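Long-range contacts in phosphotriesterase family protein (Listeria monocytogenes serotype 4b str. H7858, PDB 3PNZ), which probably hydrolyses phosphorylated sugar lactones at a two-zinc centre in a TIM barrel of the amidohydrolase fold: residues S2-F7 / Q88-A93; D102-P107 / D115-Y120; R298-A303 / K312-F317. One frame throughout, in Å; residues are numbered along the deposited sequence.

Contact 1. Residues S2-F7 / Q88-A93; sequences SFIRTF and QIVGTA
Phe7 has its CG anti to the carbonyl carbon (chi1 -87°), which swings the ring in over Ile89, while Val90 sets CG1 anti to its backbone N (chi1 175°) and so turns CG2 to meet Ile4. The contact joins the N-terminal hairpin, strands 4-6 and 9-11, to barrel strand 88-92 of the TIM barrel. The two strands cross almost perpendicularly, at 95°, so they do not pair as neighbours in a sheet, and a single direct hydrogen bond, from Phe7 just past strand 4-6, links the two backbones. Phe7 N donates to Ile89 O over 2.9 Å, nearly along the C=O axis and bent somewhat at the hydrogen. The same carbonyl oxygen takes a CA-H...O contact from Thr6 CA at 3.1 Å, so two consecutive residues close on one acceptor. Beyond it the Phe7 ring lies with one face on the methyl of Ile89: CG2 stands 4.1 Å from the ring centroid, almost on the ring normal, a CH-pi contact. Val75, Val78 and Ala79 of helix 75-85 also touch this ring, which thus sits between a barrel strand and an outer helix. At Gly91 the packing is tight, Phe7 CE1 coming to 3.5 Å from Gly91 CA. On the flank toward the chain start, Ile4 and Val90 cross at about a right angle, methyl to methyl, CG2 to CG2 at 3.7 Å. Arg5 leads its guanidinium away to Asp10 and Glu140, and Thr6 OG1 bonds Gly9 O within the hairpin. Between the strands a water completes the join, giving a hydrogen to Arg5 O at 2.8 Å and accepting one from Gly91 N at 2.7 Å.

Contact 2. Residues D102-P107 / D115-Y120; sequences DGKIKP and DFETYY
Ile105 is the tightly packed centre of this contact, a single beta bridge that brings the loop following strand 88-92 of the TIM barrel against the N-terminus of helix 119-124; Lys104 and Thr118 form its non-hydrogen-bonded antiparallel pair. Ile105 N donates an almost straight bond (172°) to Glu117 O over 2.9 Å, approaching from above the carbonyl plane. With CG1 anti to its carbonyl carbon (chi1 -68°) and CD1 extended beyond, the side chain pushes against the backbone of residues 116-118 that leads into the helix: CD1 lies 3.2 Å from Thr118 O and 3.5 Å from Phe116 CB, while CG1 sits over one face of the Tyr119 ring. Phe116 O, also against CD1, is buried here without a polar partner. Thr118 is the helix N-cap, its OG1 accepting from Glu121 N. Beside it the bridge is slacker, Tyr119 N reaching Gly103 O by a weak bond of 3.4 Å, and Thr118 CG2 rests near Asp102 O.

The solvent side is loose by comparison. Lys104, extended beyond CG, and Glu117, bent at chi2 (65°), run side by side in the same direction; Glu117 OE2 lies along the lysine methylenes, but Lys104 NZ stays 4.2 Å from it, opposite charges that form no salt bridge. At the Asp102 end, the Tyr120 ring lies obliquely against the backbone, and the Asp102 carboxylate turns away to Arg35. On the Tyr119 side one water ties the pieces together, donating to Lys104 O, accepting from Lys106 N and standing 2.5 Å from Tyr119 OH.

Contact 3. Residues R298-A303 / K312-F317; sequences RFIDEA and KLVKKF
Segments 298-303 and 312-317, of helices 289-305 and 310-325, cross obliquely, their N-to-C directions 135° apart, with their axes 10.0 Å apart at closest and Ile300 and Val314 nearest through their CA atoms. The interface is wholly apolar and is carried by Phe299. Its CG is anti to the backbone N (chi1 176°), which sends the ring across the gap to the other helix. There the ring rim does the touching: Leu313 CB meets CE2 of Phe299 at the edge, close to the ring plane, at 3.8 Å, and the two side chains cross at about a right angle. Val314 CG2 approaches CD2 of the same ring obliquely at 3.7 Å, the side chains sliding past each other in opposite directions. The valine methyl also touches Ile300 CG1 at 3.6 Å, so one methyl group is wedged between two neighbouring residues of the first helix. At the far end Phe299 CZ reaches Phe317 CE2 at 3.5 Å, the ring planes inclined at 59° with their centroids 5.5 Å apart. Each ring also has an atom of its own helix over one face: Ala303 CB above Phe299, offset toward the rim, and Leu313 O above Phe317. Phe317 further touches Ile267 and Val269 of barrel strand 267-269 and Ile255 of helix 248-260. Away from the interface, Arg298 grips Glu302 OE1 side-on with NE and NH1, the latter at 2.8 Å, one turn apart on the same helix; Glu302 OE2 has a second partner in Lys306. The whole is a helical hairpin, two consecutive helices joined by a short loop; both arms pack on helix 248-260, and the second, through Phe317, also on the last strand of the TIM barrel.

The three contacts follow one another along the chain and do not touch. Contact 1 is the most central, its centre about 12 Å from the centre of the chain (contacts 2 and 3: about 23 and 21 Å); Gly91 lies about 12 Å from a bound zinc. The zinc ligands, His22, His24, Lys154 (carboxylated), His187, His215 and Asp272, belong to none of the six segments. Contacts 2 and 3 lie on opposite sides of the chain's centre, their own centres about 43 Å apart. Residues 94-101 run directly from segment 88-93 to segment 102-107, yet the centres of contacts 1 and 2 are about 26 Å apart. Nearest atoms are about 11 Å apart for contacts 1 and 2, about 12 Å for 1 and 3.

Contact 1. Residues S2-F7 / Q88-A93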
# COMPACT_ATOMS: atom_id res chain seq x y z
N SER A 2 -9.84 3.95 -19.27
CA SER A 2 -9.62 3.58 -17.87
C SER A 2 -9.05 4.74 -17.06
O SER A 2 -8.76 5.80 -17.61
CB SER A 2 -8.70 2.36 -17.76
OG SER A 2 -8.90 1.73 -16.50
N PHE A 3 -8.89 4.54 -15.76
CA PHE A 3 -8.55 5.66 -14.88
C PHE A 3 -7.93 5.17 -13.58
O PHE A 3 -8.02 4.00 -13.24
CB PHE A 3 -9.81 6.44 -14.54
CG PHE A 3 -10.87 5.62 -13.85
CD1 PHE A 3 -10.87 5.48 -12.47
CD2 PHE A 3 -11.84 4.98 -14.58
CE1 PHE A 3 -11.84 4.72 -11.83
CE2 PHE A 3 -12.81 4.21 -13.96
CZ PHE A 3 -12.81 4.08 -12.57
N ILE A 4 -7.31 6.10 -12.85
CA ILE A 4 -6.89 5.87 -11.47
C ILE A 4 -7.76 6.72 -10.55
O ILE A 4 -7.99 7.91 -10.81
CB ILE A 4 -5.39 6.23 -11.26
CG1 ILE A 4 -4.51 5.24 -12.01
CG2 ILE A 4 -5.04 6.22 -9.77
CD1 ILE A 4 -3.53 5.87 -12.95
N ARG A 5 -8.27 6.11 -9.48
CA ARG A 5 -9.19 6.79 -8.58
C ARG A 5 -8.46 7.43 -7.42
O ARG A 5 -7.90 6.75 -6.55
CB ARG A 5 -10.27 5.82 -8.08
CG ARG A 5 -11.21 6.40 -7.04
CD ARG A 5 -12.57 5.70 -7.05
NE ARG A 5 -13.24 5.91 -8.33
CZ ARG A 5 -14.38 5.33 -8.69
NH1 ARG A 5 -15.00 4.48 -7.88
NH2 ARG A 5 -14.89 5.58 -9.89
N THR A 6 -8.43 8.76 -7.42
CA THR A 6 -7.79 9.53 -6.35
C THR A 6 -8.85 10.19 -5.48
O THR A 6 -10.03 10.21 -5.83
CB THR A 6 -6.83 10.62 -6.88
OG1 THR A 6 -7.60 11.71 -7.40
CG2 THR A 6 -5.89 10.07 -7.96
N PHE A 7 -8.44 10.72 -4.33
CA PHE A 7 -9.36 11.40 -3.42
C PHE A 7 -10.13 12.51 -4.13
O PHE A 7 -11.29 12.75 -3.80
CB PHE A 7 -8.60 12.00 -2.24
CG PHE A 7 -8.40 11.04 -1.09
CD1 PHE A 7 -8.54 9.67 -1.27
CD2 PHE A 7 -8.10 11.52 0.18
CE1 PHE A 7 -8.36 8.80 -0.21
CE2 PHE A 7 -7.92 10.65 1.24
CZ PHE A 7 -8.05 9.30 1.05
N GLN A 88 -1.53 14.06 -5.36
CA GLN A 88 -2.67 13.17 -5.57
C GLN A 88 -2.57 11.99 -4.61
O GLN A 88 -1.49 11.43 -4.42
CB GLN A 88 -2.68 12.69 -7.02
CG GLN A 88 -2.87 13.87 -7.99
CD GLN A 88 -2.61 13.53 -9.45
OE1 GLN A 88 -3.24 14.10 -10.34
NE2 GLN A 88 -1.68 12.62 -9.70
N ILE A 89 -3.70 11.63 -4.00
CA ILE A 89 -3.71 10.49 -3.07
C ILE A 89 -4.63 9.39 -3.59
O ILE A 89 -5.79 9.64 -3.92
CB ILE A 89 -4.19 10.91 -1.66
CG1 ILE A 89 -3.34 12.04 -1.08
CG2 ILE A 89 -4.20 9.70 -0.70
CD1 ILE A 89 -1.89 11.64 -0.82
N VAL A 90 -4.10 8.17 -3.67
CA VAL A 90 -4.94 7.01 -3.91
C VAL A 90 -5.18 6.34 -2.56
O VAL A 90 -4.23 5.87 -1.93
CB VAL A 90 -4.26 6.00 -4.86
CG1 VAL A 90 -5.10 4.74 -4.99
CG2 VAL A 90 -4.01 6.64 -6.23
N GLY A 91 -6.43 6.32 -2.11
CA GLY A 91 -6.77 5.71 -0.83
C GLY A 91 -6.99 4.22 -0.95
O GLY A 91 -7.13 3.69 -2.05
N THR A 92 -7.03 3.53 0.19
CA THR A 92 -7.13 2.09 0.19
C THR A 92 -8.31 1.58 1.00
O THR A 92 -8.46 1.92 2.17
CB THR A 92 -5.84 1.49 0.75
OG1 THR A 92 -4.75 1.88 -0.09
CG2 THR A 92 -5.93 -0.03 0.83
N ALA A 93 -9.14 0.76 0.36
CA ALA A 93 -10.27 0.12 1.02
C ALA A 93 -9.86 -1.26 1.55
O ALA A 93 -8.91 -1.86 1.07
CB ALA A 93 -11.43 -0.03 0.05
O HOH W 1 -8.35 7.22 -3.83

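Contact 2. Residues D102-P107 / D115-Y120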
# COMPACT_ATOMS: atom_id res chain seq x y z
N ASP A 102 -7.75 -6.82 17.10
CA ASP A 102 -8.06 -6.76 18.52
C ASP A 102 -8.49 -5.35 18.89
O ASP A 102 -9.18 -5.14 19.90
CB ASP A 102 -6.85 -7.18 19.35
CG ASP A 102 -7.12 -7.14 20.85
OD1 ASP A 102 -7.90 -7.99 21.34
OD2 ASP A 102 -6.55 -6.26 21.53
N GLY A 103 -8.10 -4.38 18.07
CA GLY A 103 -8.41 -2.98 18.31
C GLY A 103 -9.90 -2.69 18.36
O GLY A 103 -10.70 -3.36 17.71
N LYS A 104 -10.26 -1.69 19.16
CA LYS A 104 -11.65 -1.27 19.28
C LYS A 104 -12.15 -0.48 18.07
O LYS A 104 -11.43 0.34 17.50
CB LYS A 104 -11.86 -0.47 20.56
CG LYS A 104 -11.81 -1.32 21.82
CD LYS A 104 -12.00 -0.47 23.06
CE LYS A 104 -12.02 -1.34 24.31
NZ LYS A 104 -12.21 -0.52 25.55
N ILE A 105 -13.39 -0.73 17.69
CA ILE A 105 -14.03 -0.00 16.61
C ILE A 105 -14.42 1.38 17.09
O ILE A 105 -15.11 1.53 18.11
CB ILE A 105 -15.26 -0.76 16.10
CG1 ILE A 105 -14.80 -2.05 15.40
CG2 ILE A 105 -16.09 0.12 15.17
CD1 ILE A 105 -15.93 -2.97 15.02
N LYS A 106 -13.97 2.41 16.37
CA LYS A 106 -14.26 3.78 16.75
C LYS A 106 -15.74 4.10 16.52
O LYS A 106 -16.41 3.44 15.72
CB LYS A 106 -13.36 4.76 15.99
CG LYS A 106 -13.46 4.68 14.48
CD LYS A 106 -12.44 5.60 13.82
CE LYS A 106 -12.56 5.59 12.31
NZ LYS A 106 -11.51 6.46 11.68
N PRO A 107 -16.26 5.11 17.23
CA PRO A 107 -17.68 5.45 17.17
C PRO A 107 -18.15 5.77 15.75
O PRO A 107 -19.26 5.41 15.38
CB PRO A 107 -17.78 6.71 18.04
CG PRO A 107 -16.62 6.61 18.97
CD PRO A 107 -15.52 5.98 18.17
N ASP A 115 -22.74 -2.33 15.18
CA ASP A 115 -22.39 -2.16 16.58
C ASP A 115 -21.52 -3.32 17.07
O ASP A 115 -22.01 -4.23 17.75
CB ASP A 115 -23.64 -2.03 17.44
CG ASP A 115 -23.34 -1.51 18.83
OD1 ASP A 115 -22.26 -0.91 19.03
OD2 ASP A 115 -24.19 -1.70 19.74
N PHE A 116 -20.25 -3.28 16.71
CA PHE A 116 -19.30 -4.30 17.13
C PHE A 116 -18.20 -3.67 17.98
O PHE A 116 -17.79 -2.53 17.73
CB PHE A 116 -18.67 -4.99 15.91
CG PHE A 116 -19.64 -5.84 15.12
CD1 PHE A 116 -20.06 -7.06 15.60
CD2 PHE A 116 -20.10 -5.41 13.89
CE1 PHE A 116 -20.93 -7.85 14.87
CE2 PHE A 116 -20.97 -6.19 13.15
CZ PHE A 116 -21.39 -7.41 13.65
N GLU A 117 -17.73 -4.40 18.97
CA GLU A 117 -16.71 -3.89 19.88
C GLU A 117 -15.35 -3.78 19.19
O GLU A 117 -14.70 -2.74 19.26
CB GLU A 117 -16.59 -4.79 21.12
CG GLU A 117 -15.69 -4.25 22.21
CD GLU A 117 -16.22 -2.96 22.82
OE1 GLU A 117 -17.45 -2.73 22.76
OE2 GLU A 117 -15.41 -2.17 23.36
N THR A 118 -14.95 -4.86 18.53
CA THR A 118 -13.63 -4.94 17.90
C THR A 118 -13.77 -5.36 16.43
O THR A 118 -14.82 -5.83 16.01
CB THR A 118 -12.76 -5.99 18.59
OG1 THR A 118 -13.36 -7.28 18.42
CG2 THR A 118 -12.62 -5.69 20.08
N TYR A 119 -12.69 -5.20 15.66
CA TYR A 119 -12.71 -5.66 14.28
C TYR A 119 -12.87 -7.16 14.21
O TYR A 119 -13.51 -7.68 13.30
CB TYR A 119 -11.42 -5.27 13.57
CG TYR A 119 -11.18 -3.80 13.46
CD1 TYR A 119 -11.73 -3.06 12.41
CD2 TYR A 119 -10.37 -3.14 14.38
CE1 TYR A 119 -11.50 -1.71 12.30
CE2 TYR A 119 -10.13 -1.79 14.27
CZ TYR A 119 -10.70 -1.08 13.23
OH TYR A 119 -10.45 0.27 13.13
N TYR A 120 -12.26 -7.88 15.16
CA TYR A 120 -12.41 -9.32 15.19
C TYR A 120 -13.88 -9.69 15.29
O TYR A 120 -14.36 -10.57 14.58
CB TYR A 120 -11.66 -9.94 16.38
CG TYR A 120 -10.25 -10.42 16.11
CD1 TYR A 120 -9.18 -9.95 16.86
CD2 TYR A 120 -9.99 -11.37 15.12
CE1 TYR A 120 -7.88 -10.39 16.62
CE2 TYR A 120 -8.70 -11.81 14.87
CZ TYR A 120 -7.65 -11.32 15.63
OH TYR A 120 -6.36 -11.76 15.40
O HOH W 2 -11.62 1.76 14.81

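Contact 3. Residues R298-A303 / K312-F317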
# COMPACT_ATOMS: atom_id res chain seq x y z
N ARG A 298 21.26 7.15 -6.00
CA ARG A 298 22.13 6.01 -5.72
C ARG A 298 21.77 4.82 -6.59
O ARG A 298 22.65 4.16 -7.15
CB ARG A 298 22.07 5.61 -4.25
CG ARG A 298 22.96 4.41 -3.97
CD ARG A 298 22.36 3.49 -2.95
NE ARG A 298 22.88 2.14 -3.09
CZ ARG A 298 23.32 1.41 -2.07
NH1 ARG A 298 23.76 0.17 -2.29
NH2 ARG A 298 23.33 1.92 -0.85
N PHE A 299 20.47 4.53 -6.70
CA PHE A 299 20.05 3.42 -7.54
C PHE A 299 20.49 3.59 -8.98
O PHE A 299 20.98 2.65 -9.61
CB PHE A 299 18.53 3.20 -7.49
CG PHE A 299 18.08 2.11 -8.41
CD1 PHE A 299 18.15 0.78 -8.01
CD2 PHE A 299 17.66 2.39 -9.70
CE1 PHE A 299 17.76 -0.24 -8.86
CE2 PHE A 299 17.27 1.38 -10.56
CZ PHE A 299 17.33 0.06 -10.14
N ILE A 300 20.28 4.79 -9.52
CA ILE A 300 20.69 5.07 -10.88
C ILE A 300 22.18 4.79 -11.06
O ILE A 300 22.59 4.08 -11.98
CB ILE A 300 20.35 6.51 -11.29
CG1 ILE A 300 18.84 6.69 -11.35
CG2 ILE A 300 20.99 6.85 -12.63
CD1 ILE A 300 18.39 8.13 -11.59
N ASP A 301 22.99 5.32 -10.14
CA ASP A 301 24.43 5.17 -10.21
C ASP A 301 24.84 3.71 -10.11
O ASP A 301 25.60 3.21 -10.94
CB ASP A 301 25.12 5.99 -9.12
CG ASP A 301 26.62 6.06 -9.31
OD1 ASP A 301 27.36 5.86 -8.32
OD2 ASP A 301 27.06 6.32 -10.45
N GLU A 302 24.31 3.02 -9.11
CA GLU A 302 24.67 1.62 -8.90
C GLU A 302 24.19 0.74 -10.06
O GLU A 302 24.94 -0.11 -10.54
CB GLU A 302 24.14 1.11 -7.55
CG GLU A 302 24.62 -0.28 -7.21
CD GLU A 302 24.23 -0.74 -5.81
OE1 GLU A 302 23.60 0.03 -5.06
OE2 GLU A 302 24.55 -1.90 -5.47
N ALA A 303 22.96 0.94 -10.51
CA ALA A 303 22.45 0.18 -11.65
C ALA A 303 23.29 0.41 -12.90
O ALA A 303 23.62 -0.53 -13.62
CB ALA A 303 20.99 0.53 -11.93
N LYS A 312 16.12 4.61 -16.95
CA LYS A 312 14.94 3.97 -17.51
C LYS A 312 14.21 3.17 -16.44
O LYS A 312 12.98 3.18 -16.37
CB LYS A 312 15.32 3.03 -18.66
CG LYS A 312 14.13 2.35 -19.31
CD LYS A 312 14.57 1.36 -20.39
CE LYS A 312 13.36 0.76 -21.10
NZ LYS A 312 13.75 -0.23 -22.16
N LEU A 313 14.97 2.47 -15.60
CA LEU A 313 14.38 1.65 -14.54
C LEU A 313 13.65 2.52 -13.52
O LEU A 313 12.57 2.18 -13.08
CB LEU A 313 15.46 0.80 -13.86
CG LEU A 313 15.99 -0.31 -14.76
CD1 LEU A 313 17.18 -1.00 -14.10
CD2 LEU A 313 14.89 -1.32 -15.10
N VAL A 314 14.25 3.65 -13.15
CA VAL A 314 13.60 4.57 -12.22
C VAL A 314 12.28 5.07 -12.81
O VAL A 314 11.27 5.18 -12.11
CB VAL A 314 14.51 5.74 -11.82
CG1 VAL A 314 13.69 6.87 -11.20
CG2 VAL A 314 15.60 5.25 -10.86
N LYS A 315 12.28 5.37 -14.11
CA LYS A 315 11.05 5.80 -14.75
C LYS A 315 9.98 4.71 -14.68
O LYS A 315 8.81 5.00 -14.45
CB LYS A 315 11.31 6.21 -16.20
CG LYS A 315 10.10 6.84 -16.88
CD LYS A 315 10.29 6.91 -18.38
CE LYS A 315 8.94 7.10 -19.08
NZ LYS A 315 8.19 8.24 -18.50
N LYS A 316 10.38 3.45 -14.88
CA LYS A 316 9.44 2.35 -14.74
C LYS A 316 8.95 2.19 -13.30
O LYS A 316 7.74 2.12 -13.08
CB LYS A 316 10.04 1.04 -15.27
CG LYS A 316 10.28 1.09 -16.77
CD LYS A 316 10.59 -0.26 -17.36
CE LYS A 316 10.35 -0.22 -18.87
NZ LYS A 316 10.54 -1.56 -19.46
N PHE A 317 9.86 2.16 -12.33
CA PHE A 317 9.44 1.88 -10.95
C PHE A 317 8.48 2.93 -10.40
O PHE A 317 7.56 2.60 -9.64
CB PHE A 317 10.63 1.74 -9.99
CG PHE A 317 11.63 0.69 -10.40
CD1 PHE A 317 11.31 -0.28 -11.34
CD2 PHE A 317 12.90 0.68 -9.85
CE1 PHE A 317 12.23 -1.24 -11.72
CE2 PHE A 317 13.83 -0.28 -10.22
CZ PHE A 317 13.50 -1.23 -11.15